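PDB 5IHS: endoglucanase, glycoside hydrolase family 5 protein from Cytophaga hutchinsonii, which hydrolyses internal beta-1,4-glucosidic linkages of cellulose, probably as one of the periplasmic endoglucanases this bacterium requires to live on crystalline cellulose. Local coordinates for residues T290-V295 against Y307-G313; E248-C252 against T265-Y269; W79-V83 against N324-F328. All blocks are in the same frame, centred on the assembly; numbering follows the deposited sequence.

Contact 1. Residues T290-V295 against Y307-G313; sequences TASAIV and YDLTPSG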
loop_
_atom_site.group_PDB
_atom_site.type_symbol
_atom_site.label_atom_id
_atom_site.label_comp_id
_atom_site.label_asym_id
_atom_site.label_seq_id
_atom_site.Cartn_x
_atom_site.Cartn_y
_atom_site.Cartn_z
ATOM N N THR A 290 -10.548 -0.638 -16.451
ATOM C CA THR A 290 -11.530 -0.463 -15.379
ATOM C C THR A 290 -10.895 0.012 -14.077
ATOM O O THR A 290 -11.499 0.808 -13.346
ATOM C CB THR A 290 -12.233 -1.795 -15.117
ATOM O OG1 THR A 290 -12.731 -2.321 -16.348
ATOM C CG2 THR A 290 -13.377 -1.630 -14.109
ATOM N N ALA A 291 -9.724 -0.525 -13.723
ATOM C CA ALA A 291 -9.141 -0.224 -12.415
ATOM C C ALA A 291 -8.655 1.210 -12.297
ATOM O O ALA A 291 -8.485 1.693 -11.175
ATOM C CB ALA A 291 -7.989 -1.179 -12.096
ATOM N N SER A 292 -8.393 1.888 -13.406
ATOM C CA SER A 292 -7.923 3.261 -13.319
ATOM C C SER A 292 -8.985 4.130 -12.674
ATOM O O SER A 292 -10.163 4.048 -13.016
ATOM C CB SER A 292 -7.624 3.802 -14.701
ATOM O OG SER A 292 -6.521 3.115 -15.250
ATOM N N ALA A 293 -8.550 5.001 -11.767
ATOM C CA ALA A 293 -9.460 5.887 -11.042
ATOM C C ALA A 293 -9.842 7.137 -11.828
ATOM O O ALA A 293 -10.852 7.782 -11.509
ATOM C CB ALA A 293 -8.808 6.322 -9.731
ATOM N N ILE A 294 -9.030 7.516 -12.813
ATOM C CA ILE A 294 -9.204 8.769 -13.535
ATOM C C ILE A 294 -9.153 8.483 -15.036
ATOM O O ILE A 294 -8.585 7.483 -15.477
ATOM C CB ILE A 294 -8.166 9.834 -13.088
ATOM C CG1 ILE A 294 -6.738 9.358 -13.385
ATOM C CG2 ILE A 294 -8.368 10.169 -11.610
ATOM C CD1 ILE A 294 -5.621 10.281 -12.858
ATOM N N VAL A 295 -9.785 9.359 -15.817
ATOM C CA VAL A 295 -9.935 9.159 -17.260
ATOM C C VAL A 295 -8.636 9.446 -18.006
ATOM O O VAL A 295 -7.757 10.150 -17.493
ATOM C CB VAL A 295 -11.066 10.028 -17.832
ATOM C CG1 VAL A 295 -12.381 9.708 -17.161
ATOM C CG2 VAL A 295 -10.738 11.515 -17.709
ATOM N N TYR A 307 -16.308 14.682 -14.003
ATOM C CA TYR A 307 -16.184 14.136 -15.349
ATOM C C TYR A 307 -14.804 13.550 -15.627
ATOM O O TYR A 307 -14.617 12.881 -16.655
ATOM C CB TYR A 307 -16.493 15.224 -16.383
ATOM C CG TYR A 307 -17.956 15.611 -16.532
ATOM C CD1 TYR A 307 -18.972 14.929 -15.869
ATOM C CD2 TYR A 307 -18.317 16.671 -17.348
ATOM C CE1 TYR A 307 -20.306 15.292 -16.022
ATOM C CE2 TYR A 307 -19.646 17.031 -17.515
ATOM C CZ TYR A 307 -20.640 16.335 -16.848
ATOM O OH TYR A 307 -21.969 16.680 -16.997
ATOM N N ASP A 308 -13.838 13.787 -14.750
ATOM C CA ASP A 308 -12.492 13.255 -14.879
ATOM C C ASP A 308 -12.284 11.943 -14.126
ATOM O O ASP A 308 -11.182 11.373 -14.192
ATOM C CB ASP A 308 -11.486 14.300 -14.399
ATOM C CG ASP A 308 -11.671 15.644 -15.084
ATOM O OD1 ASP A 308 -11.958 15.669 -16.299
ATOM O OD2 ASP A 308 -11.553 16.694 -14.405
ATOM N N LEU A 309 -13.297 11.459 -13.407
ATOM C CA LEU A 309 -13.217 10.223 -12.638
ATOM C C LEU A 309 -13.946 9.107 -13.364
ATOM O O LEU A 309 -14.979 9.329 -13.997
ATOM C CB LEU A 309 -13.858 10.392 -11.257
ATOM C CG LEU A 309 -13.344 11.563 -10.431
ATOM C CD1 LEU A 309 -13.983 11.551 -9.067
ATOM C CD2 LEU A 309 -11.849 11.519 -10.295
ATOM N N THR A 310 -13.420 7.901 -13.241
ATOM C CA THR A 310 -14.075 6.713 -13.767
ATOM C C THR A 310 -15.078 6.184 -12.753
ATOM O O THR A 310 -15.105 6.618 -11.602
ATOM C CB THR A 310 -13.028 5.637 -14.011
ATOM O OG1 THR A 310 -12.497 5.261 -12.735
ATOM C CG2 THR A 310 -11.916 6.120 -14.947
ATOM N N PRO A 311 -15.908 5.210 -13.138
ATOM C CA PRO A 311 -16.793 4.593 -12.135
ATOM C C PRO A 311 -16.027 4.033 -10.949
ATOM O O PRO A 311 -16.470 4.169 -9.798
ATOM C CB PRO A 311 -17.551 3.532 -12.951
ATOM C CG PRO A 311 -17.604 4.143 -14.331
ATOM C CD PRO A 311 -16.264 4.790 -14.507
ATOM N N SER A 312 -14.878 3.406 -11.196
ATOM C CA SER A 312 -14.070 2.885 -10.101
ATOM C C SER A 312 -13.568 4.018 -9.208
ATOM O O SER A 312 -13.663 3.944 -7.973
ATOM C CB SER A 312 -12.897 2.090 -10.674
ATOM O OG SER A 312 -12.117 1.517 -9.643
ATOM N N GLY A 313 -13.038 5.080 -9.820
ATOM C CA GLY A 313 -12.548 6.200 -9.035
ATOM C C GLY A 313 -13.632 6.833 -8.182
ATOM O O GLY A 313 -13.398 7.175 -7.018
HETATM O O HOH W 1 -13.834 2.268 -13.875
HETATM O O HOH W 2 -9.825 -0.369 -8.835
HETATM O O HOH W 3 -9.934 2.993 -9.132
#

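Contact 2. Residues E248-C252 against T265-Y269; sequences EYGTC and TALWY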
loop_
_atom_site.group_PDB
_atom_site.type_symbol
_atom_site.label_atom_id
_atom_site.label_comp_id
_atom_site.label_asym_id
_atom_site.label_seq_id
_atom_site.Cartn_x
_atom_site.Cartn_y
_atom_site.Cartn_z
ATOM N N GLU A 248 -2.989 -3.015 -1.651
ATOM C CA GLU A 248 -3.540 -2.845 -2.986
ATOM C C GLU A 248 -4.830 -3.643 -3.103
ATOM O O GLU A 248 -4.861 -4.842 -2.777
ATOM C CB GLU A 248 -2.542 -3.339 -4.038
ATOM C CG GLU A 248 -2.876 -2.916 -5.438
ATOM C CD GLU A 248 -1.949 -3.552 -6.461
ATOM O OE1 GLU A 248 -0.709 -3.356 -6.357
ATOM O OE2 GLU A 248 -2.477 -4.252 -7.359
ATOM N N TYR A 249 -5.878 -3.002 -3.613
ATOM C CA TYR A 249 -7.084 -3.721 -4.008
ATOM C C TYR A 249 -7.689 -2.992 -5.194
ATOM O O TYR A 249 -7.495 -1.789 -5.376
ATOM C CB TYR A 249 -8.123 -3.846 -2.856
ATOM C CG TYR A 249 -8.833 -2.541 -2.585
ATOM C CD1 TYR A 249 -8.252 -1.576 -1.772
ATOM C CD2 TYR A 249 -10.075 -2.254 -3.151
ATOM C CE1 TYR A 249 -8.867 -0.350 -1.552
ATOM C CE2 TYR A 249 -10.696 -1.029 -2.939
ATOM C CZ TYR A 249 -10.084 -0.076 -2.147
ATOM O OH TYR A 249 -10.709 1.131 -1.972
ATOM N N GLY A 250 -8.458 -3.723 -5.992
ATOM C CA GLY A 250 -9.227 -3.142 -7.064
ATOM C C GLY A 250 -10.727 -3.205 -6.810
ATOM O O GLY A 250 -11.199 -3.685 -5.785
ATOM N N THR A 251 -11.475 -2.716 -7.797
ATOM C CA THR A 251 -12.933 -2.812 -7.800
ATOM C C THR A 251 -13.442 -3.780 -8.867
ATOM O O THR A 251 -14.659 -3.883 -9.070
ATOM C CB THR A 251 -13.545 -1.439 -8.057
ATOM O OG1 THR A 251 -13.088 -0.987 -9.337
ATOM C CG2 THR A 251 -13.169 -0.439 -6.963
ATOM N N CYS A 252 -12.549 -4.485 -9.552
ATOM C CA CYS A 252 -12.880 -5.202 -10.775
ATOM C C CYS A 252 -12.205 -6.566 -10.728
ATOM O O CYS A 252 -11.753 -7.035 -9.678
ATOM C CB CYS A 252 -12.462 -4.349 -11.978
ATOM S SG CYS A 252 -10.740 -3.891 -11.986
ATOM N N THR A 265 -17.241 -5.206 -3.841
ATOM C CA THR A 265 -16.301 -4.301 -3.184
ATOM C C THR A 265 -16.834 -3.885 -1.815
ATOM O O THR A 265 -16.085 -3.855 -0.831
ATOM C CB THR A 265 -16.009 -3.075 -4.061
ATOM O OG1 THR A 265 -15.476 -3.463 -5.333
ATOM C CG2 THR A 265 -14.989 -2.162 -3.409
ATOM N N ALA A 266 -18.137 -3.595 -1.729
ATOM C CA ALA A 266 -18.733 -3.205 -0.454
ATOM C C ALA A 266 -18.668 -4.329 0.578
ATOM O O ALA A 266 -18.502 -4.061 1.770
ATOM C CB ALA A 266 -20.178 -2.751 -0.664
ATOM N N LEU A 267 -18.811 -5.593 0.152
ATOM C CA LEU A 267 -18.641 -6.701 1.091
ATOM C C LEU A 267 -17.219 -6.745 1.626
ATOM O O LEU A 267 -17.003 -7.046 2.809
ATOM C CB LEU A 267 -19.000 -8.041 0.447
ATOM C CG LEU A 267 -20.470 -8.235 0.072
ATOM C CD1 LEU A 267 -20.659 -9.627 -0.483
ATOM C CD2 LEU A 267 -21.406 -7.995 1.249
ATOM N N TRP A 268 -16.238 -6.439 0.777
ATOM C CA TRP A 268 -14.870 -6.340 1.254
ATOM C C TRP A 268 -14.699 -5.178 2.225
ATOM O O TRP A 268 -14.051 -5.337 3.263
ATOM C CB TRP A 268 -13.906 -6.220 0.081
ATOM C CG TRP A 268 -13.524 -7.533 -0.515
ATOM C CD1 TRP A 268 -14.023 -8.117 -1.642
ATOM C CD2 TRP A 268 -12.526 -8.421 -0.009
ATOM N NE1 TRP A 268 -13.387 -9.321 -1.868
ATOM C CE2 TRP A 268 -12.461 -9.529 -0.880
ATOM C CE3 TRP A 268 -11.669 -8.377 1.090
ATOM C CZ2 TRP A 268 -11.565 -10.582 -0.680
ATOM C CZ3 TRP A 268 -10.783 -9.417 1.289
ATOM C CH2 TRP A 268 -10.739 -10.504 0.410
ATOM N N TYR A 269 -15.236 -3.992 1.899
ATOM C CA TYR A 269 -15.125 -2.875 2.835
ATOM C C TYR A 269 -15.709 -3.240 4.197
ATOM O O TYR A 269 -15.153 -2.871 5.238
ATOM C CB TYR A 269 -15.823 -1.632 2.297
ATOM C CG TYR A 269 -15.170 -0.904 1.142
ATOM C CD1 TYR A 269 -13.786 -0.839 0.980
ATOM C CD2 TYR A 269 -15.963 -0.222 0.238
ATOM C CE1 TYR A 269 -13.224 -0.136 -0.074
ATOM C CE2 TYR A 269 -15.414 0.493 -0.804
ATOM C CZ TYR A 269 -14.047 0.545 -0.961
ATOM O OH TYR A 269 -13.533 1.275 -2.016
#

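Contact 3. Residues W79-V83 against N324-F328; sequences WKCTV and NGPIF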
loop_
_atom_site.group_PDB
_atom_site.type_symbol
_atom_site.label_atom_id
_atom_site.label_comp_id
_atom_site.label_asym_id
_atom_site.label_seq_id
_atom_site.Cartn_x
_atom_site.Cartn_y
_atom_site.Cartn_z
ATOM N N TRP A 79 -9.690 13.866 -1.914
ATOM C CA TRP A 79 -10.022 12.460 -1.737
ATOM C C TRP A 79 -10.007 12.026 -0.272
ATOM O O TRP A 79 -10.459 10.921 0.030
ATOM C CB TRP A 79 -9.079 11.562 -2.559
ATOM C CG TRP A 79 -9.304 11.634 -4.048
ATOM C CD1 TRP A 79 -9.379 12.759 -4.819
ATOM C CD2 TRP A 79 -9.482 10.530 -4.938
ATOM N NE1 TRP A 79 -9.597 12.427 -6.131
ATOM C CE2 TRP A 79 -9.676 11.062 -6.229
ATOM C CE3 TRP A 79 -9.523 9.146 -4.762
ATOM C CZ2 TRP A 79 -9.910 10.255 -7.339
ATOM C CZ3 TRP A 79 -9.756 8.354 -5.873
ATOM C CH2 TRP A 79 -9.952 8.914 -7.133
ATOM N N LYS A 80 -9.473 12.842 0.634
ATOM C CA LYS A 80 -9.408 12.506 2.060
ATOM C C LYS A 80 -8.572 11.250 2.309
ATOM O O LYS A 80 -8.839 10.488 3.238
ATOM C CB LYS A 80 -10.798 12.399 2.695
ATOM C CG LYS A 80 -11.726 13.569 2.366
ATOM C CD LYS A 80 -11.158 14.938 2.720
ATOM C CE LYS A 80 -12.173 16.032 2.401
ATOM N NZ LYS A 80 -11.650 17.396 2.632
ATOM N N CYS A 81 -7.520 11.056 1.519
ATOM C CA CYS A 81 -6.575 9.983 1.808
ATOM C C CYS A 81 -5.808 10.258 3.096
ATOM O O CYS A 81 -5.294 11.364 3.307
ATOM C CB CYS A 81 -5.551 9.855 0.681
ATOM S SG CYS A 81 -6.161 9.228 -0.863
ATOM N N THR A 82 -5.667 9.222 3.925
ATOM C CA THR A 82 -4.762 9.267 5.067
ATOM C C THR A 82 -3.450 8.539 4.802
ATOM O O THR A 82 -2.539 8.604 5.641
ATOM C CB THR A 82 -5.446 8.734 6.323
ATOM O OG1 THR A 82 -5.901 7.404 6.067
ATOM C CG2 THR A 82 -6.613 9.626 6.737
ATOM N N VAL A 83 -3.328 7.894 3.637
ATOM C CA VAL A 83 -2.109 7.226 3.206
ATOM C C VAL A 83 -2.091 7.273 1.679
ATOM O O VAL A 83 -3.140 7.238 1.022
ATOM C CB VAL A 83 -2.044 5.774 3.760
ATOM C CG1 VAL A 83 -3.228 4.919 3.268
ATOM C CG2 VAL A 83 -0.716 5.104 3.435
ATOM N N ASN A 324 -13.052 8.607 5.921
ATOM C CA ASN A 324 -11.964 9.405 6.458
ATOM C C ASN A 324 -12.362 10.851 6.732
ATOM O O ASN A 324 -11.679 11.531 7.505
ATOM C CB ASN A 324 -10.770 9.411 5.505
ATOM C CG ASN A 324 -10.009 8.103 5.487
ATOM O OD1 ASN A 324 -10.251 7.185 6.292
ATOM N ND2 ASN A 324 -9.059 8.020 4.575
ATOM N N GLY A 325 -13.437 11.344 6.121
ATOM C CA GLY A 325 -13.880 12.696 6.377
ATOM C C GLY A 325 -13.978 13.022 7.858
ATOM O O GLY A 325 -13.486 14.063 8.316
ATOM N N PRO A 326 -14.623 12.148 8.639
ATOM C CA PRO A 326 -14.746 12.426 10.085
ATOM C C PRO A 326 -13.415 12.445 10.824
ATOM O O PRO A 326 -13.287 13.123 11.853
ATOM C CB PRO A 326 -15.663 11.300 10.577
ATOM C CG PRO A 326 -16.481 10.922 9.361
ATOM C CD PRO A 326 -15.524 11.063 8.202
ATOM N N ILE A 327 -12.416 11.710 10.336
ATOM C CA ILE A 327 -11.092 11.757 10.943
ATOM C C ILE A 327 -10.476 13.135 10.741
ATOM O O ILE A 327 -9.986 13.763 11.688
ATOM C CB ILE A 327 -10.190 10.637 10.390
ATOM C CG1 ILE A 327 -10.827 9.263 10.622
ATOM C CG2 ILE A 327 -8.822 10.699 11.056
ATOM C CD1 ILE A 327 -10.089 8.094 9.967
ATOM N N PHE A 328 -10.499 13.636 9.504
ATOM C CA PHE A 328 -10.041 15.002 9.268
ATOM C C PHE A 328 -10.863 16.007 10.070
ATOM O O PHE A 328 -10.317 16.975 10.615
ATOM C CB PHE A 328 -10.100 15.336 7.778
ATOM C CG PHE A 328 -8.981 14.724 6.965
ATOM C CD1 PHE A 328 -7.745 15.349 6.870
ATOM C CD2 PHE A 328 -9.173 13.528 6.285
ATOM C CE1 PHE A 328 -6.718 14.789 6.122
ATOM C CE2 PHE A 328 -8.148 12.945 5.529
ATOM C CZ PHE A 328 -6.913 13.581 5.446
HETATM O O HOH W 4 -7.876 6.615 7.750
#

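Contact 1. Residues T290-V295 against Y307-G313
How a loop can hold the first turn of a helix is illustrated by the packing of residues 290-295 on residues 307-313. Thr290 O packs 3.3 Å from Ser312 CB and also reaches Ser312 N through a water, 2.8 Å from the carbonyl oxygen and 3.1 Å from the nitrogen, which donates to the first and accepts from the second. Ala291 O is likewise joined to Ser312 OG through a water, at 2.8 Å from the carbonyl oxygen and 2.7 Å from the hydroxyl, which also bonds to Thr251. The direct hydrogen bonds begin with Ser292, whose O accepts from Thr310 OG1 at 2.6 Å. Thr310 is the N-cap, and the same OG1 accepts from Gly313 N at 3.0 Å, so one hydroxyl ties the helix start to the loop. Ala293 O then takes a bond from Thr310 N (3.1 Å) and sits 3.4 Å from Gly313 CA, in a CA-H...O contact; a beta carbon on Gly313 would clash with this oxygen. Ile294 and Leu309 form a single antiparallel bridge, as a non-hydrogen-bonded pair, their CA atoms 4.4 Å apart and Ile294 CG2 4.0 Å from Leu309 CD2. On the far side of the bridge, Val295 N donates to Asp308 O at 2.9 Å, while Val295 CG1 approaches Thr310 CG2 at 4.2 Å. The loop leaves the last barrel strand, 279-284, and Ala293 keeps a backbone hydrogen bond to Ser283 of it; the partner residues lead into helix 311-329, and Trp79, just beyond helix 69-77, packs against Ala293.

Contact 2. Residues E248-C252 against T265-Y269
Two tyrosines that meet through their hydroxyls show how rotamer choice can join a strand to the helix that follows it. Tyr249 points its CA-to-CB bond toward residues 265-269 and adopts the p rotamer, with chi2 near -83°. Tyr269 leaves the helix sideways, but its m rotamer (chi1 -72°) swings the ring back, so that Tyr249 OH and Tyr269 OH lie 2.8 Å apart in a hydrogen bond in which either may donate. Each hydroxyl sits at the edge of the other ring, close to its plane. The ring planes are inclined at 82° with centroids 5.8 Å apart, an oblique pairing whose carbons still touch, Tyr249 CZ to Tyr269 CE1 at 3.8 Å. This is packing within a beta-alpha-beta unit of the TIM barrel: strand 244-249, helix 262-274, then strand 279-284. Side-chain alternation along the strand sends Tyr249 to the helix and Glu248 the other way, where its extended t,t chain reaches a salt bridge with Arg85 and a hydrogen bond with Tyr222; it occupies the strand-seven end where family 5 enzymes carry their nucleophilic glutamate. On the helix, Thr265 in the m rotamer turns OG1 to Ser261 O one turn back, leaving that OG1 3.6 Å from Thr251 CA. Just past the strand, Thr251, a p rotamer, has its hydroxyl hydrogen-bonded to that of Ser312 on helix 311-329.

Contact 3. Residues W79-V83 against N324-F328
Phe328 inserts its ring beside the turn at Lys80-Thr82, its CE2 atom 3.9 Å from both Lys80 CB and Thr82 CG2. Two carbonyl oxygens lie at the ring edge, near its plane: Lys80 O is 3.4 Å from Phe328 CE2, and Cys81 O is 3.5 Å from Phe328 CZ. One helical turn earlier, Asn324 supplies the polar half of the contact. Its ND2 donates to Lys80 O at 2.8 Å, while its OD1 takes a bond from a water at 2.8 Å that in turn accepts from Thr82 OG1 at 2.7 Å. Arg53, at the start of the first barrel strand, completes this polar cluster by bonding to both Asn324 OD1 and Thr82 OG1. Lys80, the first residue past helix 69-77 to leave helical geometry, has positive phi, as is common where a helix ends, and its carbonyl faces helix 311-329; the amine itself turns back to Asp77 O. Ile28 of the N-terminal helix 28-32 packs on Phe328 and Thr82. The arrangement is that of an alpha-to-beta turn of a TIM barrel, here entering strand 83-89 at its N-terminal end and packed against the last helix of the barrel, 311-329.

In the fold
Along the chain, contact 3 opens at residues 79-83 and closes only at 324-328, so contact 2 and then contact 1 lie nested inside its span. Helix 311-329 belongs to both contact 1, at its N-terminal start, and contact 3, near its other end; the centres of these two are about 19 Å apart, and Trp79 spans part of the gap by packing on Ala293 and Leu309. Contact 2 lies about 15 Å from contact 1 and about 18 Å from contact 3, centre to centre, and meets contact 1 through a probable Thr251-Ser312 hydrogen bond. Together they join the closing helix of the eight-stranded barrel to early and late parts of the chain.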